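PDB 7BW9: serine acetyltransferase 1, putative from Entamoeba histolytica, which probably transfers an acetyl group to the hydroxyl of L-serine, the step that leads into cysteine biosynthesis, and binds cysteine in this crystal. Local coordinates for residues A[17-22]-A[102-107]; A[109-114]-A[121-126]; A[130-135]-A[156-161]. All blocks are in the same frame, centred on the assembly; numbering follows the deposited sequence.

Overall arrangement
All three contacts lie in or against the helical part of the chain, and their chemistry follows their depth. Contact 1, the shallowest, is only partly buried and consists of one salt bridge and a water between a loop and helix 96-113. Contact 2 uses the far end of that same helix and packs apolar groups against helix 120-126, beside a bound cysteine. Contact 3 is also buried and purely apolar across its two segments; its centre lies about 6 Å from the centre of the chain, and it pairs helices 128-144 and 148-162 beside the left-handed beta-helix. I107 of contact 1 touches I123 and I124 of contact 2, while H131 of contact 3 reaches back to I124 O.

Contact 1 (A[17-22]-A[102-107]); sequences QSDNIA and LVKQDI
K104 crosses from helix 96-113 to D19 in the loop after helix 2-17, and this single pair makes nearly the whole contact. The lysine suits the task because its long chain can span a gap of 9.3 Å between K104 CA and D19 CA. It leaves the helix toward the loop and bends at its third torsion (chi3 75°), which brings the ammonium to the carboxylate. There K104 NZ gives a hydrogen bond of 2.7 Å to D19 OD1, part of a salt bridge. The ammonium approaches from above the carboxylate plane, 36° out of it, and K104 CE follows the nitrogen in, 3.3 Å from D19 OD1.

A second link runs through a water that accepts hydrogen bonds from K104 NZ at 2.6 Å and from N20 N at 2.9 Å. The lysine thus holds both the acidic side chain and the backbone that follows it. The aspartate is buried, and its charge is probably shared, for D19 OD2 also makes a salt bridge to R100, one helical turn before K104, so two cations of one helix face the two oxygens of one short acid.

The contact ties the loop between helices 2-17 and 36-45 to helix 96-113. Farther along that helix I107 packs on helices 120-126 and 128-144, while N20 in the loop packs on V309 of the second subunit.

Contact 2 (A[109-114]-A[121-126]); sequences AAYTGD and AMIIRS. With CYS (cysteine), chain D.
I123 reaches from helix 120-126 to the end of helix 96-113, meeting A110 and Y111 with two different branches. Its CB points toward the other helix and splits there. The CG2 branch, anti to the backbone nitrogen, lies 3.8 Å from A110 CB, a methyl small enough to let the helices come close: A110 CA and I123 CA are 7.2 Å apart. The other branch runs through CG1, and the extended second torsion (chi2 161°) carries I123 CD1 to 3.6 Å from Y111 CB. The same methyl also sits at the edge of the tyrosine ring, near its plane, while the ring itself leads on toward P312 of the second subunit. A beta-branched apolar residue suits this place because one side chain fills both positions.

Just past the helix, D114 turns to the ligand: the amino group of the bound cysteine, CYS N, donates a hydrogen bond of 2.7 Å to D114 OD1. Y127 and the backbone nitrogen of A116 also bind this carboxylate and probably help to orient it. D179 of the same chain and R222 of the third subunit also hydrogen-bond the ligand, so the pocket is shared between subunits, as is usual for trimeric hexapeptide-repeat acyltransferases.

Contact 3 (A[130-135]-A[156-161]); sequences IHVMMI and ENIHSV
V132 and I135 on helix 128-144 close round I158 of helix 148-162, and the contact between the segments is apolar. I158 projects toward the other helix and is the residue most buried by the pairing. Its CG1 stands anti to the backbone nitrogen (chi1 -166°), which sends that branch across to I135 CG1, 3.7 Å from I158 CG1, and over the backbone at V132 CA, 3.9 Å from the same carbon. The CG2 branch takes the other side of the fork: I158 CG2 lies 3.9 Å from I135 CG2 and 4.0 Å from V132 CG2. Valine and isoleucine meet at about a right angle, whereas the two isoleucines meet more slantwise, with I158 CD1 also near I135 CG1. Branched aliphatic groups suit such a seam, since each offers two carbon branches and has little freedom within a helix.

Polar groups are turned to other partners. H159 points away from helix 128-144 and, from its own helix, donates through ND1 to E156 OE1 at 2.8 Å. The bond is nearly straight (170°), lies in the imidazole plane and meets the carboxylate on its syn side, somewhat out of the carboxylate plane. The other oxygen of E156 makes a salt bridge to R152, so the glutamate probably holds the ring in orientation. H131 starts toward I158, but its ring leads off to the carbonyl of I124.

The helices run antiparallel, their segment axes 172° apart in direction and 9.9 Å at closest approach. Helix 36-45 packs on I135, strand 165-166 at the start of the beta-helix touches V132 and H159, and S160 bonds to V161 of the second subunit.

Contact 1 (A[17-22]-A[102-107])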
ATOM      1  N   GLN A  17     -27.218  21.451   1.236  1.00 36.99           N
ATOM      2  CA  GLN A  17     -27.746  22.646   0.589  1.00 36.45           C
ATOM      3  C   GLN A  17     -26.966  23.899   0.971  1.00 34.91           C
ATOM      4  O   GLN A  17     -26.777  24.779   0.126  1.00 42.30           O
ATOM      5  CB  GLN A  17     -29.232  22.788   0.912  1.00 42.68           C
ATOM      6  CG  GLN A  17     -30.022  21.549   0.483  1.00 54.26           C
ATOM      7  CD  GLN A  17     -31.522  21.684   0.671  1.00 63.33           C
ATOM      8  OE1 GLN A  17     -32.001  22.060   1.745  1.00 57.03           O
ATOM      9  NE2 GLN A  17     -32.274  21.361  -0.377  1.00 58.54           N
ATOM     10  N   SER A  18     -26.464  23.978   2.200  1.00 34.44           N
ATOM     11  CA  SER A  18     -25.638  25.114   2.594  1.00 36.16           C
ATOM     12  C   SER A  18     -24.213  25.034   2.067  1.00 33.75           C
ATOM     13  O   SER A  18     -23.423  25.937   2.344  1.00 39.87           O
ATOM     14  CB  SER A  18     -25.604  25.241   4.114  1.00 35.48           C
ATOM     15  OG  SER A  18     -25.209  24.022   4.704  1.00 40.56           O
ATOM     16  N   ASP A  19     -23.863  23.990   1.325  1.00 36.10           N
ATOM     17  CA  ASP A  19     -22.501  23.858   0.831  1.00 33.36           C
ATOM     18  C   ASP A  19     -22.136  25.025  -0.068  1.00 39.54           C
ATOM     19  O   ASP A  19     -22.967  25.533  -0.823  1.00 38.32           O
ATOM     20  CB  ASP A  19     -22.336  22.561   0.043  1.00 36.49           C
ATOM     21  CG  ASP A  19     -22.033  21.379   0.922  1.00 31.46           C
ATOM     22  OD1 ASP A  19     -21.731  21.573   2.120  1.00 36.29           O
ATOM     23  OD2 ASP A  19     -22.096  20.254   0.404  1.00 33.47           O
ATOM     24  N   ASN A  20     -20.878  25.442   0.005  1.00 42.04           N
ATOM     25  CA  ASN A  20     -20.367  26.336  -1.017  1.00 42.35           C
ATOM     26  C   ASN A  20     -20.484  25.676  -2.383  1.00 36.89           C
ATOM     27  O   ASN A  20     -20.402  24.453  -2.522  1.00 40.27           O
ATOM     28  CB  ASN A  20     -18.911  26.712  -0.744  1.00 38.05           C
ATOM     29  CG  ASN A  20     -18.441  27.844  -1.632  1.00 36.75           C
ATOM     30  OD1 ASN A  20     -18.034  27.627  -2.774  1.00 33.57           O
ATOM     31  ND2 ASN A  20     -18.510  29.065  -1.114  1.00 38.34           N
ATOM     32  N   ILE A  21     -20.675  26.515  -3.400  1.00 40.06           N
ATOM     33  CA  ILE A  21     -20.836  26.072  -4.782  1.00 45.05           C
ATOM     34  C   ILE A  21     -19.704  25.152  -5.211  1.00 42.36           C
ATOM     35  O   ILE A  21     -19.893  24.270  -6.058  1.00 38.93           O
ATOM     36  CB  ILE A  21     -20.933  27.302  -5.711  1.00 50.11           C
ATOM     37  CG1 ILE A  21     -21.772  28.407  -5.068  1.00 46.15           C
ATOM     38  CG2 ILE A  21     -21.515  26.923  -7.058  1.00 50.14           C
ATOM     39  CD1 ILE A  21     -20.977  29.382  -4.196  1.00 46.68           C
ATOM     40  N   ALA A  22     -18.508  25.345  -4.648  1.00 40.96           N
ATOM     41  CA  ALA A  22     -17.353  24.564  -5.074  1.00 34.09           C
ATOM     42  C   ALA A  22     -17.520  23.086  -4.756  1.00 29.96           C
ATOM     43  O   ALA A  22     -16.908  22.239  -5.415  1.00 36.94           O
ATOM     44  CB  ALA A  22     -16.079  25.105  -4.414  1.00 40.89           C
ATOM     45  N   LEU A 102     -15.758  18.925   8.993  1.00 19.20           N
ATOM     46  CA  LEU A 102     -14.316  18.710   9.148  1.00 20.91           C
ATOM     47  C   LEU A 102     -13.684  18.158   7.870  1.00 21.90           C
ATOM     48  O   LEU A 102     -12.604  18.607   7.455  1.00 18.28           O
ATOM     49  CB  LEU A 102     -14.053  17.769  10.330  1.00 23.10           C
ATOM     50  CG  LEU A 102     -14.203  18.364  11.741  1.00 22.64           C
ATOM     51  CD1 LEU A 102     -14.049  17.291  12.811  1.00 21.62           C
ATOM     52  CD2 LEU A 102     -13.223  19.514  11.988  1.00 19.61           C
ATOM     53  N   VAL A 103     -14.340  17.186   7.228  1.00 15.80           N
ATOM     54  CA  VAL A 103     -13.806  16.628   5.990  1.00 17.09           C
ATOM     55  C   VAL A 103     -13.732  17.705   4.913  1.00 17.18           C
ATOM     56  O   VAL A 103     -12.745  17.794   4.163  1.00 16.56           O
ATOM     57  CB  VAL A 103     -14.654  15.417   5.552  1.00 20.51           C
ATOM     58  CG1 VAL A 103     -14.332  15.019   4.122  1.00 14.97           C
ATOM     59  CG2 VAL A 103     -14.423  14.237   6.520  1.00 18.95           C
ATOM     60  N   LYS A 104     -14.753  18.569   4.847  1.00 15.01           N
ATOM     61  CA  LYS A 104     -14.731  19.681   3.898  1.00 19.65           C
ATOM     62  C   LYS A 104     -13.507  20.562   4.108  1.00 17.19           C
ATOM     63  O   LYS A 104     -12.892  21.027   3.141  1.00 13.21           O
ATOM     64  CB  LYS A 104     -16.001  20.523   4.030  1.00 21.49           C
ATOM     65  CG  LYS A 104     -17.274  19.861   3.525  1.00 24.13           C
ATOM     66  CD  LYS A 104     -18.491  20.693   3.947  1.00 25.29           C
ATOM     67  CE  LYS A 104     -18.620  21.949   3.103  1.00 28.29           C
ATOM     68  NZ  LYS A 104     -19.758  22.799   3.563  1.00 32.55           N
ATOM     69  N   GLN A 105     -13.137  20.804   5.364  1.00 12.82           N
ATOM     70  CA  GLN A 105     -11.949  21.609   5.615  1.00 16.71           C
ATOM     71  C   GLN A 105     -10.670  20.859   5.272  1.00 14.66           C
ATOM     72  O   GLN A 105      -9.721  21.476   4.782  1.00 15.39           O
ATOM     73  CB  GLN A 105     -11.947  22.093   7.056  1.00 17.61           C
ATOM     74  CG  GLN A 105     -13.165  22.969   7.354  1.00 18.14           C
ATOM     75  CD  GLN A 105     -13.199  23.406   8.800  1.00 27.65           C
ATOM     76  OE1 GLN A 105     -13.377  24.586   9.102  1.00 29.94           O
ATOM     77  NE2 GLN A 105     -13.001  22.459   9.703  1.00 24.46           N
ATOM     78  N   ASP A 106     -10.636  19.529   5.472  1.00 16.90           N
ATOM     79  CA  ASP A 106      -9.501  18.753   4.972  1.00 19.71           C
ATOM     80  C   ASP A 106      -9.364  18.905   3.456  1.00 15.36           C
ATOM     81  O   ASP A 106      -8.252  19.054   2.933  1.00 15.61           O
ATOM     82  CB  ASP A 106      -9.639  17.273   5.357  1.00 17.85           C
ATOM     83  CG  ASP A 106      -9.616  17.036   6.882  1.00 26.15           C
ATOM     84  OD1 ASP A 106      -8.938  17.794   7.637  1.00 24.19           O
ATOM     85  OD2 ASP A 106     -10.282  16.071   7.330  1.00 23.19           O
ATOM     86  N   ILE A 107     -10.492  18.889   2.739  1.00 20.33           N
ATOM     87  CA  ILE A 107     -10.469  19.071   1.286  1.00 16.31           C
ATOM     88  C   ILE A 107      -9.928  20.446   0.925  1.00 15.95           C
ATOM     89  O   ILE A 107      -9.117  20.588   0.001  1.00 18.45           O
ATOM     90  CB  ILE A 107     -11.877  18.849   0.706  1.00 15.82           C
ATOM     91  CG1 ILE A 107     -12.235  17.363   0.751  1.00 14.47           C
ATOM     92  CG2 ILE A 107     -11.993  19.445  -0.699  1.00 16.00           C
ATOM     93  CD1 ILE A 107     -13.720  17.139   0.868  1.00 15.97           C
TER
HETATM   94  O   HOH W   1     -19.322  25.103   2.401  1.00 28.69           O

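Contact 2 (A[109-114]-A[121-126])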
ATOM      1  N   ALA A 109      -7.898  22.204   2.738  1.00 15.82           N
ATOM      2  CA  ALA A 109      -6.471  22.161   3.060  1.00 16.35           C
ATOM      3  C   ALA A 109      -5.688  21.459   1.967  1.00 17.75           C
ATOM      4  O   ALA A 109      -4.558  21.854   1.650  1.00 14.83           O
ATOM      5  CB  ALA A 109      -6.243  21.448   4.396  1.00 12.47           C
ATOM      6  N   ALA A 110      -6.270  20.395   1.391  1.00 13.29           N
ATOM      7  CA  ALA A 110      -5.611  19.693   0.293  1.00 16.34           C
ATOM      8  C   ALA A 110      -5.475  20.604  -0.920  1.00 18.36           C
ATOM      9  O   ALA A 110      -4.431  20.617  -1.591  1.00 15.00           O
ATOM     10  CB  ALA A 110      -6.396  18.420  -0.074  1.00 16.80           C
ATOM     11  N   TYR A 111      -6.531  21.358  -1.216  1.00 13.62           N
ATOM     12  CA  TYR A 111      -6.506  22.249  -2.402  1.00 18.80           C
ATOM     13  C   TYR A 111      -5.463  23.360  -2.252  1.00 16.54           C
ATOM     14  O   TYR A 111      -4.772  23.619  -3.210  1.00 18.05           O
ATOM     15  CB  TYR A 111      -7.878  22.836  -2.714  1.00 19.51           C
ATOM     16  CG  TYR A 111      -7.857  23.811  -3.860  1.00 27.73           C
ATOM     17  CD1 TYR A 111      -7.717  23.381  -5.164  1.00 26.57           C
ATOM     18  CD2 TYR A 111      -7.971  25.169  -3.634  1.00 31.86           C
ATOM     19  CE1 TYR A 111      -7.705  24.272  -6.220  1.00 31.95           C
ATOM     20  CE2 TYR A 111      -7.964  26.076  -4.676  1.00 32.00           C
ATOM     21  CZ  TYR A 111      -7.828  25.626  -5.971  1.00 34.44           C
ATOM     22  OH  TYR A 111      -7.816  26.532  -6.980  1.00 43.35           O
ATOM     23  N   THR A 112      -5.370  23.988  -1.085  1.00 14.48           N
ATOM     24  CA  THR A 112      -4.395  25.068  -0.913  1.00 24.15           C
ATOM     25  C   THR A 112      -2.981  24.523  -0.796  1.00 20.47           C
ATOM     26  O   THR A 112      -2.037  25.168  -1.255  1.00 23.10           O
ATOM     27  CB  THR A 112      -4.712  25.930   0.320  1.00 24.79           C
ATOM     28  OG1 THR A 112      -4.355  25.220   1.510  1.00 33.02           O
ATOM     29  CG2 THR A 112      -6.182  26.255   0.403  1.00 21.72           C
ATOM     30  N   GLY A 113      -2.820  23.344  -0.196  1.00 21.17           N
ATOM     31  CA  GLY A 113      -1.531  22.750   0.076  1.00 17.05           C
ATOM     32  C   GLY A 113      -0.891  21.991  -1.066  1.00 25.04           C
ATOM     33  O   GLY A 113       0.247  21.534  -0.918  1.00 22.45           O
ATOM     34  N   ASP A 114      -1.560  21.821  -2.203  1.00 22.04           N
ATOM     35  CA  ASP A 114      -1.027  20.981  -3.277  1.00 25.88           C
ATOM     36  C   ASP A 114      -1.136  21.679  -4.624  1.00 23.99           C
ATOM     37  O   ASP A 114      -2.258  21.809  -5.163  1.00 18.90           O
ATOM     38  CB  ASP A 114      -1.734  19.623  -3.298  1.00 25.10           C
ATOM     39  CG  ASP A 114      -1.158  18.663  -4.350  1.00 23.71           C
ATOM     40  OD1 ASP A 114      -0.041  18.918  -4.850  1.00 20.67           O
ATOM     41  OD2 ASP A 114      -1.839  17.653  -4.678  1.00 23.42           O
ATOM     42  N   ALA A 121     -13.402  18.311  -7.041  1.00 21.61           N
ATOM     43  CA  ALA A 121     -13.835  16.996  -7.514  1.00 24.84           C
ATOM     44  C   ALA A 121     -12.682  15.998  -7.488  1.00 24.42           C
ATOM     45  O   ALA A 121     -12.811  14.895  -6.942  1.00 21.54           O
ATOM     46  CB  ALA A 121     -14.407  17.106  -8.928  1.00 21.06           C
ATOM     47  N   MET A 122     -11.547  16.376  -8.081  1.00 23.92           N
ATOM     48  CA  MET A 122     -10.375  15.509  -8.082  1.00 22.95           C
ATOM     49  C   MET A 122      -9.998  15.117  -6.660  1.00 21.76           C
ATOM     50  O   MET A 122      -9.778  13.938  -6.362  1.00 22.76           O
ATOM     51  CB  MET A 122      -9.211  16.218  -8.774  1.00 24.07           C
ATOM     52  CG  MET A 122      -7.838  15.607  -8.474  1.00 31.01           C
ATOM     53  SD  MET A 122      -6.443  16.624  -9.025  1.00 35.79           S
ATOM     54  CE  MET A 122      -6.812  16.794 -10.759  1.00 30.44           C
ATOM     55  N   ILE A 123      -9.958  16.103  -5.762  1.00 20.98           N
ATOM     56  CA  ILE A 123      -9.589  15.849  -4.373  1.00 21.98           C
ATOM     57  C   ILE A 123     -10.593  14.902  -3.733  1.00 21.77           C
ATOM     58  O   ILE A 123     -10.223  13.919  -3.078  1.00 16.37           O
ATOM     59  CB  ILE A 123      -9.482  17.178  -3.597  1.00 17.03           C
ATOM     60  CG1 ILE A 123      -8.353  18.039  -4.164  1.00 19.63           C
ATOM     61  CG2 ILE A 123      -9.266  16.945  -2.100  1.00 14.30           C
ATOM     62  CD1 ILE A 123      -8.461  19.479  -3.782  1.00 17.69           C
ATOM     63  N   ILE A 124     -11.880  15.172  -3.934  1.00 15.57           N
ATOM     64  CA  ILE A 124     -12.902  14.396  -3.249  1.00 21.18           C
ATOM     65  C   ILE A 124     -12.905  12.960  -3.750  1.00 19.62           C
ATOM     66  O   ILE A 124     -13.060  12.013  -2.974  1.00 16.14           O
ATOM     67  CB  ILE A 124     -14.276  15.059  -3.435  1.00 23.57           C
ATOM     68  CG1 ILE A 124     -14.348  16.368  -2.646  1.00 21.48           C
ATOM     69  CG2 ILE A 124     -15.383  14.092  -3.024  1.00 18.02           C
ATOM     70  CD1 ILE A 124     -15.638  17.159  -2.885  1.00 24.45           C
ATOM     71  N   ARG A 125     -12.721  12.772  -5.050  1.00 20.49           N
ATOM     72  CA  ARG A 125     -12.897  11.438  -5.602  1.00 22.00           C
ATOM     73  C   ARG A 125     -11.648  10.586  -5.461  1.00 26.10           C
ATOM     74  O   ARG A 125     -11.745   9.357  -5.388  1.00 20.85           O
ATOM     75  CB  ARG A 125     -13.312  11.544  -7.069  1.00 22.41           C
ATOM     76  CG  ARG A 125     -14.825  11.755  -7.203  1.00 27.03           C
ATOM     77  CD  ARG A 125     -15.330  11.682  -8.624  1.00 23.61           C
ATOM     78  NE  ARG A 125     -14.983  10.453  -9.318  1.00 21.24           N
ATOM     79  CZ  ARG A 125     -15.689   9.319  -9.287  1.00 27.16           C
ATOM     80  NH1 ARG A 125     -16.789   9.211  -8.552  1.00 25.90           N
ATOM     81  NH2 ARG A 125     -15.284   8.277  -9.997  1.00 22.57           N
ATOM     82  N   SER A 126     -10.479  11.214  -5.407  1.00 14.72           N
ATOM     83  CA  SER A 126      -9.240  10.490  -5.644  1.00 22.87           C
ATOM     84  C   SER A 126      -8.130  10.689  -4.616  1.00 17.61           C
ATOM     85  O   SER A 126      -7.173   9.914  -4.644  1.00 20.69           O
ATOM     86  CB  SER A 126      -8.683  10.851  -7.027  1.00 23.11           C
ATOM     87  OG  SER A 126      -9.603  10.471  -8.035  1.00 29.14           O
TER
HETATM   88  N   CYS D 401       1.957  17.159  -4.588  1.00 20.00           N
HETATM   89  CA  CYS D 401       2.997  18.215  -4.462  1.00 20.00           C
HETATM   90  C   CYS D 401       3.267  18.885  -5.822  1.00 20.00           C
HETATM   91  O   CYS D 401       2.712  18.499  -6.802  1.00 20.00           O
HETATM   92  CB  CYS D 401       4.266  17.637  -3.850  1.00 20.00           C
HETATM   93  SG  CYS D 401       5.066  16.368  -4.859  1.00 20.00           S
HETATM   94  OXT CYS D 401       4.051  19.822  -5.841  1.00 20.00           O

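Contact 3 (A[130-135]-A[156-161])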
ATOM      1  N   ILE A 130      -7.559  12.355   1.884  1.00 14.79           N
ATOM      2  CA  ILE A 130      -8.930  12.714   2.214  1.00 16.22           C
ATOM      3  C   ILE A 130      -9.715  11.471   2.595  1.00 15.56           C
ATOM      4  O   ILE A 130     -10.470  11.470   3.574  1.00 16.46           O
ATOM      5  CB  ILE A 130      -9.595  13.446   1.030  1.00 15.19           C
ATOM      6  CG1 ILE A 130      -8.892  14.768   0.743  1.00 17.26           C
ATOM      7  CG2 ILE A 130     -11.071  13.651   1.292  1.00 17.87           C
ATOM      8  CD1 ILE A 130      -8.834  15.707   1.918  1.00 18.91           C
ATOM      9  N   HIS A 131      -9.548  10.389   1.836  1.00 18.34           N
ATOM     10  CA  HIS A 131     -10.313   9.180   2.135  1.00 23.27           C
ATOM     11  C   HIS A 131      -9.935   8.630   3.497  1.00 13.56           C
ATOM     12  O   HIS A 131     -10.802   8.159   4.239  1.00 19.34           O
ATOM     13  CB  HIS A 131     -10.120   8.121   1.041  1.00 13.23           C
ATOM     14  CG  HIS A 131     -10.649   8.546  -0.297  1.00 20.07           C
ATOM     15  ND1 HIS A 131     -10.273   7.939  -1.477  1.00 20.34           N
ATOM     16  CD2 HIS A 131     -11.516   9.529  -0.636  1.00 17.22           C
ATOM     17  CE1 HIS A 131     -10.887   8.533  -2.487  1.00 25.15           C
ATOM     18  NE2 HIS A 131     -11.650   9.499  -2.003  1.00 21.85           N
ATOM     19  N   VAL A 132      -8.657   8.713   3.865  1.00 12.31           N
ATOM     20  CA  VAL A 132      -8.275   8.158   5.163  1.00 13.37           C
ATOM     21  C   VAL A 132      -8.895   8.978   6.289  1.00 12.24           C
ATOM     22  O   VAL A 132      -9.250   8.431   7.338  1.00 14.66           O
ATOM     23  CB  VAL A 132      -6.737   8.052   5.289  1.00 15.18           C
ATOM     24  CG1 VAL A 132      -6.100   9.416   5.537  1.00 14.45           C
ATOM     25  CG2 VAL A 132      -6.357   7.101   6.420  1.00 16.45           C
ATOM     26  N   MET A 133      -9.069  10.287   6.083  1.00 14.23           N
ATOM     27  CA  MET A 133      -9.648  11.130   7.121  1.00 14.71           C
ATOM     28  C   MET A 133     -11.163  10.981   7.212  1.00 15.02           C
ATOM     29  O   MET A 133     -11.715  11.062   8.314  1.00 15.39           O
ATOM     30  CB  MET A 133      -9.252  12.588   6.889  1.00 15.86           C
ATOM     31  CG  MET A 133      -7.771  12.862   7.229  1.00 18.59           C
ATOM     32  SD  MET A 133      -7.235  12.134   8.803  1.00 24.73           S
ATOM     33  CE  MET A 133      -8.335  13.023   9.923  1.00 16.63           C
ATOM     34  N   MET A 134     -11.852  10.752   6.085  1.00 11.34           N
ATOM     35  CA  MET A 134     -13.248  10.321   6.158  1.00 16.07           C
ATOM     36  C   MET A 134     -13.405   9.130   7.103  1.00 16.27           C
ATOM     37  O   MET A 134     -14.275   9.122   7.978  1.00 20.34           O
ATOM     38  CB  MET A 134     -13.766   9.948   4.767  1.00 20.86           C
ATOM     39  CG  MET A 134     -13.731  11.049   3.720  1.00 24.24           C
ATOM     40  SD  MET A 134     -14.498  10.438   2.195  1.00 21.98           S
ATOM     41  CE  MET A 134     -14.523  11.910   1.170  1.00 19.82           C
ATOM     42  N   ILE A 135     -12.559   8.113   6.946  1.00 12.44           N
ATOM     43  CA  ILE A 135     -12.641   6.949   7.822  1.00 13.08           C
ATOM     44  C   ILE A 135     -12.184   7.294   9.239  1.00 15.61           C
ATOM     45  O   ILE A 135     -12.820   6.887  10.222  1.00 12.96           O
ATOM     46  CB  ILE A 135     -11.824   5.789   7.237  1.00 11.95           C
ATOM     47  CG1 ILE A 135     -12.292   5.491   5.819  1.00 20.45           C
ATOM     48  CG2 ILE A 135     -11.939   4.541   8.114  1.00 10.22           C
ATOM     49  CD1 ILE A 135     -13.758   4.999   5.730  1.00 18.95           C
ATOM     50  N   GLU A 156      -7.701  -0.396   9.813  1.00 13.78           N
ATOM     51  CA  GLU A 156      -6.837  -1.286   9.034  1.00 18.92           C
ATOM     52  C   GLU A 156      -7.401  -1.528   7.638  1.00 23.33           C
ATOM     53  O   GLU A 156      -6.633  -1.718   6.687  1.00 17.70           O
ATOM     54  CB  GLU A 156      -6.613  -2.619   9.754  1.00 18.28           C
ATOM     55  CG  GLU A 156      -5.697  -2.520  10.995  1.00 25.12           C
ATOM     56  CD  GLU A 156      -4.322  -1.904  10.710  1.00 29.06           C
ATOM     57  OE1 GLU A 156      -3.796  -2.071   9.582  1.00 28.64           O
ATOM     58  OE2 GLU A 156      -3.748  -1.275  11.632  1.00 28.84           O
ATOM     59  N   ASN A 157      -8.729  -1.502   7.487  1.00 16.84           N
ATOM     60  CA  ASN A 157      -9.319  -1.594   6.149  1.00 20.02           C
ATOM     61  C   ASN A 157      -8.829  -0.462   5.253  1.00 18.00           C
ATOM     62  O   ASN A 157      -8.424  -0.691   4.109  1.00 16.59           O
ATOM     63  CB  ASN A 157     -10.853  -1.556   6.225  1.00 18.16           C
ATOM     64  CG  ASN A 157     -11.454  -2.862   6.703  1.00 25.78           C
ATOM     65  OD1 ASN A 157     -10.796  -3.900   6.704  1.00 33.01           O
ATOM     66  ND2 ASN A 157     -12.723  -2.815   7.103  1.00 32.29           N
ATOM     67  N   ILE A 158      -8.890   0.778   5.749  1.00 13.97           N
ATOM     68  CA  ILE A 158      -8.501   1.919   4.919  1.00 14.06           C
ATOM     69  C   ILE A 158      -6.977   1.946   4.745  1.00 19.78           C
ATOM     70  O   ILE A 158      -6.474   2.359   3.689  1.00 21.59           O
ATOM     71  CB  ILE A 158      -9.077   3.232   5.508  1.00 15.54           C
ATOM     72  CG1 ILE A 158      -8.983   4.386   4.503  1.00 16.39           C
ATOM     73  CG2 ILE A 158      -8.387   3.644   6.819  1.00 12.40           C
ATOM     74  CD1 ILE A 158      -9.609   4.090   3.177  1.00 17.00           C
ATOM     75  N   HIS A 159      -6.231   1.490   5.763  1.00 15.80           N
ATOM     76  CA  HIS A 159      -4.797   1.191   5.645  1.00 13.60           C
ATOM     77  C   HIS A 159      -4.499   0.300   4.445  1.00 20.33           C
ATOM     78  O   HIS A 159      -3.598   0.580   3.647  1.00 18.84           O
ATOM     79  CB  HIS A 159      -4.323   0.493   6.927  1.00 15.35           C
ATOM     80  CG  HIS A 159      -2.831   0.385   7.061  1.00 26.16           C
ATOM     81  ND1 HIS A 159      -2.231  -0.497   7.939  1.00 28.50           N
ATOM     82  CD2 HIS A 159      -1.820   1.058   6.455  1.00 21.63           C
ATOM     83  CE1 HIS A 159      -0.917  -0.365   7.866  1.00 22.87           C
ATOM     84  NE2 HIS A 159      -0.641   0.572   6.976  1.00 24.89           N
ATOM     85  N   SER A 160      -5.234  -0.806   4.320  1.00 21.25           N
ATOM     86  CA  SER A 160      -4.962  -1.753   3.249  1.00 22.45           C
ATOM     87  C   SER A 160      -5.168  -1.123   1.872  1.00 26.09           C
ATOM     88  O   SER A 160      -4.476  -1.487   0.916  1.00 23.97           O
ATOM     89  CB  SER A 160      -5.847  -2.990   3.428  1.00 18.41           C
ATOM     90  OG  SER A 160      -6.095  -3.607   2.187  1.00 33.69           O
ATOM     91  N   VAL A 161      -6.068  -0.149   1.760  1.00 19.78           N
ATOM     92  CA  VAL A 161      -6.349   0.471   0.468  1.00 20.60           C
ATOM     93  C   VAL A 161      -5.480   1.705   0.183  1.00 22.63           C
ATOM     94  O   VAL A 161      -5.196   2.007  -0.982  1.00 26.70           O
ATOM     95  CB  VAL A 161      -7.855   0.804   0.385  1.00 27.13           C
ATOM     96  CG1 VAL A 161      -8.108   1.985  -0.512  1.00 23.46           C
ATOM     97  CG2 VAL A 161      -8.643  -0.428  -0.104  1.00 23.89           C
TER